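Local coordinates for protein ATP-dependent 6-phosphofructokinase subunit beta (Saccharomyces cerevisiae, PDB 3O8O) that catalyses the ATP-dependent, magnesium-requiring phosphorylation of fructose 6-phosphate to fructose 1,6-bisphosphate, the first committing step of glycolysis, as an allosteric enzyme, at residues T539-L544 against G573-Y578; F563-Q568 against K654-G659; L581-Q586 against G621-K626; D603-A608 against D648-A653. All blocks are in the same frame, centred on the assembly; numbering follows the deposited sequence.

All four contacts lie in the C-terminal phosphofructokinase domain, taken to be the regulatory one. From the N terminus, helix 537-558 opens contact 1 and strand 561-567 opens contact 2. Contact 1 closes first, when helix 574-583 returns to helix 537-558, so contacts 1 and 2 cross. The end of helix 574-583 then opens contact 3, and helix 597-614 opens contact 4. Contact 3 closes at strand 622-627 and contact 4 at residues 648-653, so these two cross as well. Both fall within the long loop that contact 2 closes at residues 654-659. Together the contacts join a parallel four-stranded sheet to helices on its two faces.

Contact 1: residues T539-L544 against G573-Y578; sequences TALNAL and GYLATY
Leu575 reaches from helix 574-583 into the side of helix 537-558 formed by Ala540, Leu541 and Leu544. Its CB carries CG anti to the backbone N (chi1 179°). CG meets the methyl CD2 of Leu544 at 3.6 Å. That methyl also lies 3.8 Å from CD1 and 4.1 Å from CD2 of Leu575. CD1 goes on to the backbone of Leu541, 3.7 Å from its CA, and to Ala540 CB at 4.3 Å. A second point of contact lies beside this one: Leu541 CD1 touches Tyr578 CB at 3.7 Å. The Tyr578 ring leads off from there. No hydrogen bond crosses the contact. An alanine in place of Leu575 would probably leave Leu544 CD2 without its main partner here and open a gap against the backbone of Leu541. Ala540 also touches Leu524, and Leu575 touches Gln662, two residues of a fructose 2,6-bisphosphate site. The two helical segments cross at -51°, with their axes 9.7 Å apart. The helices stand before and after strand 561-567 in the chain, and both pack on the face of the sheet that carries Cys567, the helix layer on one side of an alpha/beta/alpha sandwich.

Contact 2: residues F563-Q568 against K654-G659; sequences FVVDCQ and KPAYPG. With FDP (2,6-di-O-phosphono-beta-D-fructofuranose), chain L; FDP (2,6-di-O-phosphono-beta-D-fructofuranose), chain J.
The carbonyl oxygen of Ala656 is gripped by two groups of the neighbouring strand. Asp566 N donates to Ala656 O at 2.8 Å, nearly along the C=O axis, and the CA-H of Val565 adds a contact to the same oxygen. Lys654 O is held in the same manner, by Val564 N at 2.9 Å and the CA-H of Phe563. In return, Ala656 N donates to Val564 O at 2.8 Å. Pro655 has no N-H to give and offers its CA-H to Val564 O. Side chains extend the pairing. Phe563 CE2 lies 3.6 Å from Lys654 CB. Past the end of strand 652-656, Val565 CG1 meets Pro658 CD at 3.6 Å, and Asp566 CB meets Tyr657 CD2 at 3.4 Å. The carboxylate and ring planes there are 48° apart. The polar tips look to other partners: Asp566 OD1 bonds Thr628 and Tyr657 OH bonds Thr637. Gln568 CB lies 3.4 Å from O1 of one bound fructose 2,6-bisphosphate. Lys654 reaches toward a second one, and is predicted to bind it. This is parallel beta pairing at the 652-656 edge of the chain's four-stranded sheet, with one activator near each end of the paired segments.

Contact 3: residues L581-Q586 against G621-K626; sequences LAVGAQ and GKLILK
Ala585 meets Leu625 in the closer-packed part of this contact, with Ala585 CB 3.9 Å from Leu625 CG. Leu625 has CG anti to its carbonyl carbon (chi1 -57°), where it faces that methyl. Ala585 CB also lies 3.9 Å from Leu623 O, so the methyl touches both the leucine side chain and the strand backbone. The packing is looser at Val583. Its CG2 reaches Leu623 CD1 at 4.2 Å, and the two side chains cross at about a right angle. Other residues complete this buried side: Val583 and Leu623 both touch Cys548 of helix 537-558.

Gln586 forms the more solvent-exposed side. Its N donates a weak hydrogen bond to Leu623 O at 3.1 Å, with an N-H...O angle of 132°. Its CB touches the same oxygen at 3.7 Å, but chi2 (58°) turns CD aside and the end leads away from the strand. Gly584 lies between the two sides. Its positive phi ends helix 574-583 and turns the chain toward strand 587-589, which continues the pairing through a backbone bond between Val587 and Leu625. The connection from strand 561-567 through this helix to strand 587-589 is a beta-alpha-beta crossover that skips strand 622-627. Chemically the contact is mostly apolar. One weak backbone bond crosses it, so the helix end and the turn after it rest here on apolar contacts more than on hydrogen bonding.

Contact 4: residues D603-A608 against D648-A653; sequences DIEYLA and DGRFDA
Helix 597-614 packs here against the turn between helix 636-647 and strand 652-656, with Arg650 and Phe651 reaching out from the turn to Glu605 and Ala608. Arg650 makes a salt bridge through one nitrogen: its NH1 lies 2.7 Å from Glu605 OE2 and 3.3 Å from Glu605 OE1. Both hydrogen bonds are weak in geometry. The carboxylate meets the guanidinium at its edge, and the two planes are only 26° apart. Ala608 CB sits over the centre of one guanidinium face, 3.5 Å from Arg650 CZ. NH2 of Arg650 has a second acidic partner, Glu612 of the same helix, so the positive group is probably well balanced by charge. A methionine in place of Arg650 would probably leave Glu605 and Glu612 without their positive mate.

Phe651 supplies the apolar half. Its CG stands between the backbone N and the carbonyl carbon (chi1 68°), on the side of the helix, and the far ring atoms make the contacts. CE2 comes to 3.4 Å from Ala608 CA. CZ lies 3.9 Å from Ile604 CG2 and likewise 3.9 Å from Leu607 CB. Phe611 and Ile643 add to this buried cluster. Helices 597-614 and 636-647 lie on the sheet face opposite helix 537-558, which is the layering of an alpha/beta/alpha sandwich, as in the phosphofructokinase fold.

Contact 1: residues T539-L544 against G573-Y578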
# COMPACT_ATOMS: atom_id res chain seq x y z
N THR B 539 -13.02 -19.56 -20.20
CA THR B 539 -12.83 -20.31 -18.98
C THR B 539 -12.79 -19.33 -17.82
O THR B 539 -13.36 -19.58 -16.76
CB THR B 539 -11.55 -21.14 -19.05
OG1 THR B 539 -11.76 -22.23 -19.94
CG2 THR B 539 -11.18 -21.69 -17.71
N ALA B 540 -12.11 -18.21 -18.04
CA ALA B 540 -11.98 -17.17 -17.03
C ALA B 540 -13.36 -16.57 -16.75
O ALA B 540 -13.79 -16.47 -15.61
CB ALA B 540 -11.02 -16.07 -17.51
N LEU B 541 -14.03 -16.17 -17.83
CA LEU B 541 -15.34 -15.57 -17.75
C LEU B 541 -16.28 -16.38 -16.86
O LEU B 541 -17.05 -15.84 -16.07
CB LEU B 541 -15.94 -15.44 -19.16
CG LEU B 541 -17.24 -14.64 -19.16
CD1 LEU B 541 -16.91 -13.24 -18.67
CD2 LEU B 541 -17.87 -14.56 -20.52
N ASN B 542 -16.21 -17.69 -16.98
CA ASN B 542 -17.08 -18.53 -16.18
C ASN B 542 -16.60 -18.56 -14.73
O ASN B 542 -17.39 -18.50 -13.79
CB ASN B 542 -17.13 -19.94 -16.77
CG ASN B 542 -18.19 -20.07 -17.83
OD1 ASN B 542 -19.38 -20.25 -17.52
ND2 ASN B 542 -17.78 -19.98 -19.09
N ALA B 543 -15.29 -18.67 -14.57
CA ALA B 543 -14.67 -18.72 -13.27
C ALA B 543 -15.12 -17.54 -12.44
O ALA B 543 -15.52 -17.67 -11.28
CB ALA B 543 -13.18 -18.68 -13.42
N LEU B 544 -15.03 -16.36 -13.07
CA LEU B 544 -15.39 -15.12 -12.43
C LEU B 544 -16.88 -15.06 -12.21
O LEU B 544 -17.34 -14.74 -11.13
CB LEU B 544 -14.94 -13.93 -13.27
CG LEU B 544 -15.23 -12.53 -12.74
CD1 LEU B 544 -14.73 -12.42 -11.32
CD2 LEU B 544 -14.53 -11.48 -13.58
N GLY B 573 -10.86 -4.17 -20.25
CA GLY B 573 -12.09 -4.32 -19.51
C GLY B 573 -12.99 -5.43 -20.04
O GLY B 573 -14.14 -5.60 -19.62
N TYR B 574 -12.46 -6.21 -20.96
CA TYR B 574 -13.23 -7.28 -21.53
C TYR B 574 -13.86 -8.21 -20.48
O TYR B 574 -15.08 -8.39 -20.44
CB TYR B 574 -12.36 -8.10 -22.48
CG TYR B 574 -13.10 -9.27 -23.05
CD1 TYR B 574 -14.02 -9.12 -24.09
CD2 TYR B 574 -12.88 -10.54 -22.55
CE1 TYR B 574 -14.69 -10.21 -24.62
CE2 TYR B 574 -13.53 -11.62 -23.05
CZ TYR B 574 -14.43 -11.47 -24.09
OH TYR B 574 -15.02 -12.59 -24.62
N LEU B 575 -13.02 -8.79 -19.62
CA LEU B 575 -13.50 -9.71 -18.59
C LEU B 575 -14.50 -9.09 -17.62
O LEU B 575 -15.55 -9.68 -17.34
CB LEU B 575 -12.32 -10.29 -17.83
CG LEU B 575 -12.63 -11.27 -16.68
CD1 LEU B 575 -13.44 -12.51 -17.11
CD2 LEU B 575 -11.31 -11.70 -16.09
N ALA B 576 -14.19 -7.92 -17.10
CA ALA B 576 -15.10 -7.27 -16.17
C ALA B 576 -16.46 -7.00 -16.84
O ALA B 576 -17.51 -7.21 -16.24
CB ALA B 576 -14.49 -5.98 -15.67
N THR B 577 -16.41 -6.54 -18.09
CA THR B 577 -17.62 -6.23 -18.83
C THR B 577 -18.54 -7.40 -19.02
O THR B 577 -19.70 -7.36 -18.61
CB THR B 577 -17.32 -5.65 -20.21
OG1 THR B 577 -16.64 -4.39 -20.06
CG2 THR B 577 -18.62 -5.44 -20.98
N TYR B 578 -18.03 -8.46 -19.65
CA TYR B 578 -18.89 -9.62 -19.86
C TYR B 578 -19.29 -10.30 -18.57
O TYR B 578 -20.43 -10.77 -18.44
CB TYR B 578 -18.25 -10.60 -20.87
CG TYR B 578 -18.39 -10.05 -22.27
CD1 TYR B 578 -17.51 -9.07 -22.74
CD2 TYR B 578 -19.51 -10.34 -23.05
CE1 TYR B 578 -17.76 -8.39 -23.93
CE2 TYR B 578 -19.76 -9.67 -24.24
CZ TYR B 578 -18.89 -8.70 -24.67
OH TYR B 578 -19.16 -8.02 -25.82

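Contact 2: residues F563-Q568 against K654-G659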
# COMPACT_ATOMS: atom_id res chain seq x y z
N PHE B 563 -20.69 -5.73 -2.87
CA PHE B 563 -19.33 -6.23 -2.88
C PHE B 563 -18.56 -5.60 -4.02
O PHE B 563 -19.07 -5.49 -5.13
CB PHE B 563 -19.29 -7.75 -3.08
CG PHE B 563 -19.35 -8.54 -1.81
CD1 PHE B 563 -20.54 -9.13 -1.39
CD2 PHE B 563 -18.21 -8.72 -1.04
CE1 PHE B 563 -20.59 -9.89 -0.21
CE2 PHE B 563 -18.25 -9.47 0.12
CZ PHE B 563 -19.44 -10.06 0.54
N VAL B 564 -17.34 -5.16 -3.75
CA VAL B 564 -16.49 -4.63 -4.80
C VAL B 564 -15.52 -5.78 -5.07
O VAL B 564 -14.70 -6.13 -4.20
CB VAL B 564 -15.72 -3.41 -4.36
CG1 VAL B 564 -14.79 -2.96 -5.49
CG2 VAL B 564 -16.66 -2.32 -4.01
N VAL B 565 -15.67 -6.36 -6.26
CA VAL B 565 -14.88 -7.50 -6.68
C VAL B 565 -13.76 -7.14 -7.59
O VAL B 565 -13.99 -6.71 -8.72
CB VAL B 565 -15.72 -8.49 -7.45
CG1 VAL B 565 -14.93 -9.76 -7.65
CG2 VAL B 565 -17.01 -8.74 -6.72
N ASP B 566 -12.53 -7.34 -7.12
CA ASP B 566 -11.35 -7.06 -7.93
C ASP B 566 -11.33 -8.03 -9.12
O ASP B 566 -11.39 -9.23 -8.92
CB ASP B 566 -10.11 -7.24 -7.06
CG ASP B 566 -8.84 -6.94 -7.81
OD1 ASP B 566 -8.75 -5.83 -8.35
OD2 ASP B 566 -7.94 -7.82 -7.84
N CYS B 567 -11.24 -7.51 -10.35
CA CYS B 567 -11.24 -8.35 -11.56
C CYS B 567 -9.93 -8.26 -12.33
O CYS B 567 -9.25 -7.25 -12.23
CB CYS B 567 -12.36 -7.92 -12.49
SG CYS B 567 -13.94 -8.15 -11.75
N GLN B 568 -9.59 -9.30 -13.08
CA GLN B 568 -8.35 -9.29 -13.84
C GLN B 568 -8.52 -8.76 -15.23
O GLN B 568 -9.60 -8.31 -15.59
CB GLN B 568 -7.75 -10.69 -13.91
CG GLN B 568 -6.94 -11.03 -12.67
CD GLN B 568 -6.27 -12.38 -12.73
OE1 GLN B 568 -5.67 -12.85 -11.76
NE2 GLN B 568 -6.36 -13.03 -13.89
N LYS B 654 -18.10 -4.49 1.00
CA LYS B 654 -16.92 -5.26 1.37
C LYS B 654 -16.12 -5.57 0.13
O LYS B 654 -16.64 -5.57 -0.97
CB LYS B 654 -17.29 -6.58 2.07
CG LYS B 654 -17.96 -6.43 3.41
CD LYS B 654 -17.23 -5.42 4.27
CE LYS B 654 -17.72 -5.42 5.70
NZ LYS B 654 -17.17 -6.56 6.46
N PRO B 655 -14.83 -5.84 0.29
CA PRO B 655 -14.04 -6.16 -0.89
C PRO B 655 -14.02 -7.67 -1.17
O PRO B 655 -14.32 -8.50 -0.29
CB PRO B 655 -12.66 -5.60 -0.53
CG PRO B 655 -12.61 -5.82 0.94
CD PRO B 655 -13.98 -5.51 1.45
N ALA B 656 -13.69 -8.03 -2.41
CA ALA B 656 -13.62 -9.43 -2.80
C ALA B 656 -12.50 -9.58 -3.79
O ALA B 656 -12.46 -8.88 -4.79
CB ALA B 656 -14.92 -9.88 -3.42
N TYR B 657 -11.57 -10.49 -3.49
CA TYR B 657 -10.44 -10.72 -4.37
C TYR B 657 -10.33 -12.16 -4.85
O TYR B 657 -9.53 -12.94 -4.33
CB TYR B 657 -9.14 -10.31 -3.68
CG TYR B 657 -8.98 -8.83 -3.46
CD1 TYR B 657 -9.48 -8.23 -2.32
CD2 TYR B 657 -8.29 -8.05 -4.36
CE1 TYR B 657 -9.29 -6.86 -2.07
CE2 TYR B 657 -8.10 -6.70 -4.13
CZ TYR B 657 -8.60 -6.10 -2.98
OH TYR B 657 -8.39 -4.76 -2.76
N PRO B 658 -11.13 -12.53 -5.86
CA PRO B 658 -11.11 -13.90 -6.40
C PRO B 658 -9.71 -14.23 -6.88
O PRO B 658 -9.30 -15.39 -6.87
CB PRO B 658 -12.15 -13.85 -7.52
CG PRO B 658 -12.13 -12.44 -7.93
CD PRO B 658 -12.04 -11.69 -6.64
N GLY B 659 -8.98 -13.21 -7.28
CA GLY B 659 -7.61 -13.42 -7.69
C GLY B 659 -7.30 -14.38 -8.84
O GLY B 659 -7.81 -14.23 -9.95
P1 FDP L . -2.09 -10.61 -18.83
O1P FDP L . -1.01 -10.76 -19.82
O2P FDP L . -3.48 -11.24 -19.36
O3P FDP L . -2.40 -9.06 -18.51
O1 FDP L . -4.68 -10.39 -15.37
C1 FDP L . -3.65 -10.22 -16.35
C2 FDP L . -2.72 -11.44 -16.36
O2 FDP L . -1.77 -11.36 -17.43
C3 FDP L . -3.54 -12.73 -16.44
O3 FDP L . -3.31 -13.34 -17.71
C4 FDP L . -2.93 -13.58 -15.34
O4 FDP L . -3.94 -14.44 -14.81
C5 FDP L . -2.59 -12.49 -14.33
O5 FDP L . -1.97 -11.49 -15.15
C6 FDP L . -1.60 -12.92 -13.24
O6 FDP L . -0.30 -13.14 -13.79
P2 FDP L . 1.01 -13.17 -12.85
O4P FDP L . 2.25 -13.17 -13.64
O5P FDP L . 0.91 -11.92 -11.85
O6P FDP L . 0.85 -14.49 -11.94
P1 FDP J . -16.70 -15.08 12.07
O1P FDP J . -17.85 -15.56 12.88
O2P FDP J . -15.30 -15.56 12.69
O3P FDP J . -16.65 -13.48 12.00
O1 FDP J . -13.53 -15.32 8.79
C1 FDP J . -14.44 -15.80 9.78
C2 FDP J . -15.82 -15.18 9.53
O2 FDP J . -16.76 -15.59 10.54
C3 FDP J . -16.37 -15.58 8.16
O3 FDP J . -17.36 -16.60 8.30
C4 FDP J . -17.07 -14.29 7.73
O4 FDP J . -17.19 -14.31 6.30
C5 FDP J . -16.02 -13.29 8.21
O5 FDP J . -15.69 -13.75 9.53
C6 FDP J . -16.54 -11.85 8.30
O6 FDP J . -17.06 -11.37 7.06
P2 FDP J . -17.80 -9.94 7.03
O4P FDP J . -16.82 -8.84 6.84
O5P FDP J . -18.89 -10.00 5.85
O6P FDP J . -18.61 -9.83 8.41

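Contact 3: residues L581-Q586 against G621-K626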
# COMPACT_ATOMS: atom_id res chain seq x y z
N LEU B 581 -22.10 -8.30 -17.29
CA LEU B 581 -23.33 -8.55 -18.01
C LEU B 581 -23.93 -9.90 -17.61
O LEU B 581 -25.14 -10.01 -17.45
CB LEU B 581 -23.10 -8.52 -19.51
CG LEU B 581 -24.33 -8.57 -20.41
CD1 LEU B 581 -24.99 -7.22 -20.38
CD2 LEU B 581 -23.94 -8.88 -21.84
N ALA B 582 -23.07 -10.91 -17.44
CA ALA B 582 -23.50 -12.26 -17.11
C ALA B 582 -24.04 -12.48 -15.71
O ALA B 582 -24.75 -13.47 -15.46
CB ALA B 582 -22.39 -13.20 -17.36
N VAL B 583 -23.70 -11.61 -14.77
CA VAL B 583 -24.21 -11.79 -13.42
C VAL B 583 -25.11 -10.63 -13.05
O VAL B 583 -25.60 -10.56 -11.93
CB VAL B 583 -23.10 -11.86 -12.37
CG1 VAL B 583 -22.27 -13.10 -12.60
CG2 VAL B 583 -22.22 -10.60 -12.44
N GLY B 584 -25.33 -9.73 -13.99
CA GLY B 584 -26.17 -8.59 -13.71
C GLY B 584 -25.55 -7.62 -12.73
O GLY B 584 -26.23 -7.07 -11.89
N ALA B 585 -24.24 -7.41 -12.82
CA ALA B 585 -23.58 -6.50 -11.90
C ALA B 585 -24.22 -5.13 -12.04
O ALA B 585 -24.55 -4.69 -13.13
CB ALA B 585 -22.08 -6.42 -12.21
N GLN B 586 -24.39 -4.47 -10.91
CA GLN B 586 -25.01 -3.17 -10.89
C GLN B 586 -24.03 -2.18 -11.49
O GLN B 586 -24.37 -1.42 -12.41
CB GLN B 586 -25.34 -2.81 -9.45
CG GLN B 586 -26.03 -1.47 -9.29
CD GLN B 586 -27.32 -1.38 -10.08
OE1 GLN B 586 -27.31 -1.17 -11.30
NE2 GLN B 586 -28.43 -1.55 -9.38
N GLY B 621 -28.86 -8.25 -3.05
CA GLY B 621 -27.45 -7.97 -2.86
C GLY B 621 -26.93 -7.33 -4.14
O GLY B 621 -27.44 -7.64 -5.22
N LYS B 622 -25.93 -6.46 -4.05
CA LYS B 622 -25.42 -5.80 -5.25
C LYS B 622 -23.93 -6.01 -5.45
O LYS B 622 -23.18 -6.10 -4.47
CB LYS B 622 -25.70 -4.28 -5.19
CG LYS B 622 -27.14 -3.88 -5.01
N LEU B 623 -23.50 -6.07 -6.71
CA LEU B 623 -22.10 -6.27 -7.05
C LEU B 623 -21.55 -5.13 -7.87
O LEU B 623 -22.21 -4.58 -8.75
CB LEU B 623 -21.91 -7.54 -7.88
CG LEU B 623 -22.28 -8.89 -7.30
CD1 LEU B 623 -21.94 -9.96 -8.30
CD2 LEU B 623 -21.49 -9.12 -6.02
N ILE B 624 -20.30 -4.79 -7.59
CA ILE B 624 -19.61 -3.75 -8.32
C ILE B 624 -18.36 -4.47 -8.77
O ILE B 624 -17.53 -4.82 -7.93
CB ILE B 624 -19.22 -2.57 -7.40
CG1 ILE B 624 -20.46 -1.84 -6.90
CG2 ILE B 624 -18.35 -1.60 -8.15
CD1 ILE B 624 -20.14 -0.79 -5.89
N LEU B 625 -18.24 -4.74 -10.07
CA LEU B 625 -17.04 -5.41 -10.57
C LEU B 625 -16.07 -4.32 -10.92
O LEU B 625 -16.41 -3.35 -11.58
CB LEU B 625 -17.32 -6.28 -11.79
CG LEU B 625 -18.39 -7.38 -11.63
CD1 LEU B 625 -18.13 -8.44 -12.68
CD2 LEU B 625 -18.37 -8.00 -10.22
N LYS B 626 -14.84 -4.49 -10.49
CA LYS B 626 -13.87 -3.48 -10.78
C LYS B 626 -12.56 -4.06 -11.27
O LYS B 626 -11.85 -4.74 -10.53
CB LYS B 626 -13.66 -2.63 -9.51
CG LYS B 626 -12.63 -1.51 -9.61
CD LYS B 626 -11.34 -1.93 -9.02
CE LYS B 626 -10.28 -0.86 -9.16
NZ LYS B 626 -8.99 -1.26 -8.48

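Contact 4: residues D603-A608 against D648-A653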
# COMPACT_ATOMS: atom_id res chain seq x y z
N ASP B 603 -22.92 6.57 -8.36
CA ASP B 603 -23.08 5.13 -8.21
C ASP B 603 -23.44 4.85 -6.79
O ASP B 603 -24.28 4.00 -6.52
CB ASP B 603 -21.80 4.39 -8.57
CG ASP B 603 -21.65 4.18 -10.05
OD1 ASP B 603 -22.67 3.83 -10.70
OD2 ASP B 603 -20.53 4.33 -10.56
N ILE B 604 -22.80 5.57 -5.87
CA ILE B 604 -23.08 5.37 -4.46
C ILE B 604 -24.49 5.83 -4.10
O ILE B 604 -25.15 5.20 -3.28
CB ILE B 604 -22.10 6.10 -3.57
CG1 ILE B 604 -20.67 5.65 -3.90
CG2 ILE B 604 -22.45 5.81 -2.14
CD1 ILE B 604 -19.63 5.96 -2.84
N GLU B 605 -24.96 6.92 -4.71
CA GLU B 605 -26.32 7.36 -4.40
C GLU B 605 -27.33 6.39 -4.98
O GLU B 605 -28.26 5.97 -4.29
CB GLU B 605 -26.59 8.77 -4.93
CG GLU B 605 -26.37 9.82 -3.85
CD GLU B 605 -27.06 9.46 -2.53
OE1 GLU B 605 -28.31 9.28 -2.56
OE2 GLU B 605 -26.36 9.34 -1.49
N TYR B 606 -27.14 6.05 -6.25
CA TYR B 606 -28.00 5.11 -6.95
C TYR B 606 -28.07 3.82 -6.13
O TYR B 606 -29.13 3.29 -5.85
CB TYR B 606 -27.41 4.85 -8.34
CG TYR B 606 -27.92 3.62 -9.05
CD1 TYR B 606 -29.28 3.39 -9.23
CD2 TYR B 606 -27.01 2.70 -9.59
CE1 TYR B 606 -29.73 2.29 -9.95
CE2 TYR B 606 -27.45 1.60 -10.31
CZ TYR B 606 -28.81 1.40 -10.49
OH TYR B 606 -29.24 0.31 -11.22
N LEU B 607 -26.91 3.33 -5.74
CA LEU B 607 -26.86 2.12 -4.95
C LEU B 607 -27.68 2.37 -3.69
O LEU B 607 -28.54 1.57 -3.31
CB LEU B 607 -25.41 1.82 -4.58
CG LEU B 607 -24.77 0.45 -4.80
CD1 LEU B 607 -25.58 -0.43 -5.73
CD2 LEU B 607 -23.40 0.70 -5.35
N ALA B 608 -27.41 3.49 -3.05
CA ALA B 608 -28.09 3.89 -1.83
C ALA B 608 -29.60 3.75 -1.95
O ALA B 608 -30.22 3.09 -1.13
CB ALA B 608 -27.74 5.32 -1.50
N ASP B 648 -22.81 5.99 4.61
CA ASP B 648 -23.26 6.62 5.84
C ASP B 648 -24.34 5.82 6.55
O ASP B 648 -25.40 6.34 6.86
CB ASP B 648 -23.79 8.02 5.51
CG ASP B 648 -23.67 8.97 6.67
OD1 ASP B 648 -24.04 10.15 6.50
OD2 ASP B 648 -23.20 8.55 7.74
N GLY B 649 -24.08 4.55 6.82
CA GLY B 649 -25.05 3.74 7.50
C GLY B 649 -26.18 3.18 6.65
O GLY B 649 -26.76 2.16 7.02
N ARG B 650 -26.49 3.81 5.52
CA ARG B 650 -27.58 3.33 4.68
C ARG B 650 -27.35 1.90 4.16
O ARG B 650 -28.29 1.08 4.08
CB ARG B 650 -27.77 4.28 3.52
CG ARG B 650 -27.72 5.73 3.96
CD ARG B 650 -27.50 6.66 2.79
NE ARG B 650 -28.71 6.79 1.98
CZ ARG B 650 -28.79 7.56 0.91
NH1 ARG B 650 -27.71 8.25 0.53
NH2 ARG B 650 -29.93 7.65 0.23
N PHE B 651 -26.10 1.59 3.83
CA PHE B 651 -25.71 0.26 3.35
C PHE B 651 -24.19 0.24 3.40
O PHE B 651 -23.57 1.29 3.50
CB PHE B 651 -26.18 0.05 1.91
CG PHE B 651 -25.48 0.91 0.93
CD1 PHE B 651 -24.43 0.40 0.16
CD2 PHE B 651 -25.85 2.25 0.74
CE1 PHE B 651 -23.77 1.20 -0.81
CE2 PHE B 651 -25.20 3.07 -0.22
CZ PHE B 651 -24.16 2.54 -0.99
N ASP B 652 -23.58 -0.94 3.34
CA ASP B 652 -22.12 -0.96 3.35
C ASP B 652 -21.57 -1.77 2.18
O ASP B 652 -22.34 -2.29 1.34
CB ASP B 652 -21.59 -1.53 4.65
CG ASP B 652 -21.92 -2.99 4.80
OD1 ASP B 652 -21.36 -3.68 5.69
OD2 ASP B 652 -22.76 -3.45 4.01
N ALA B 653 -20.25 -1.86 2.11
CA ALA B 653 -19.60 -2.61 1.05
C ALA B 653 -18.37 -3.31 1.55
O ALA B 653 -17.67 -2.79 2.43
CB ALA B 653 -19.23 -1.70 -0.08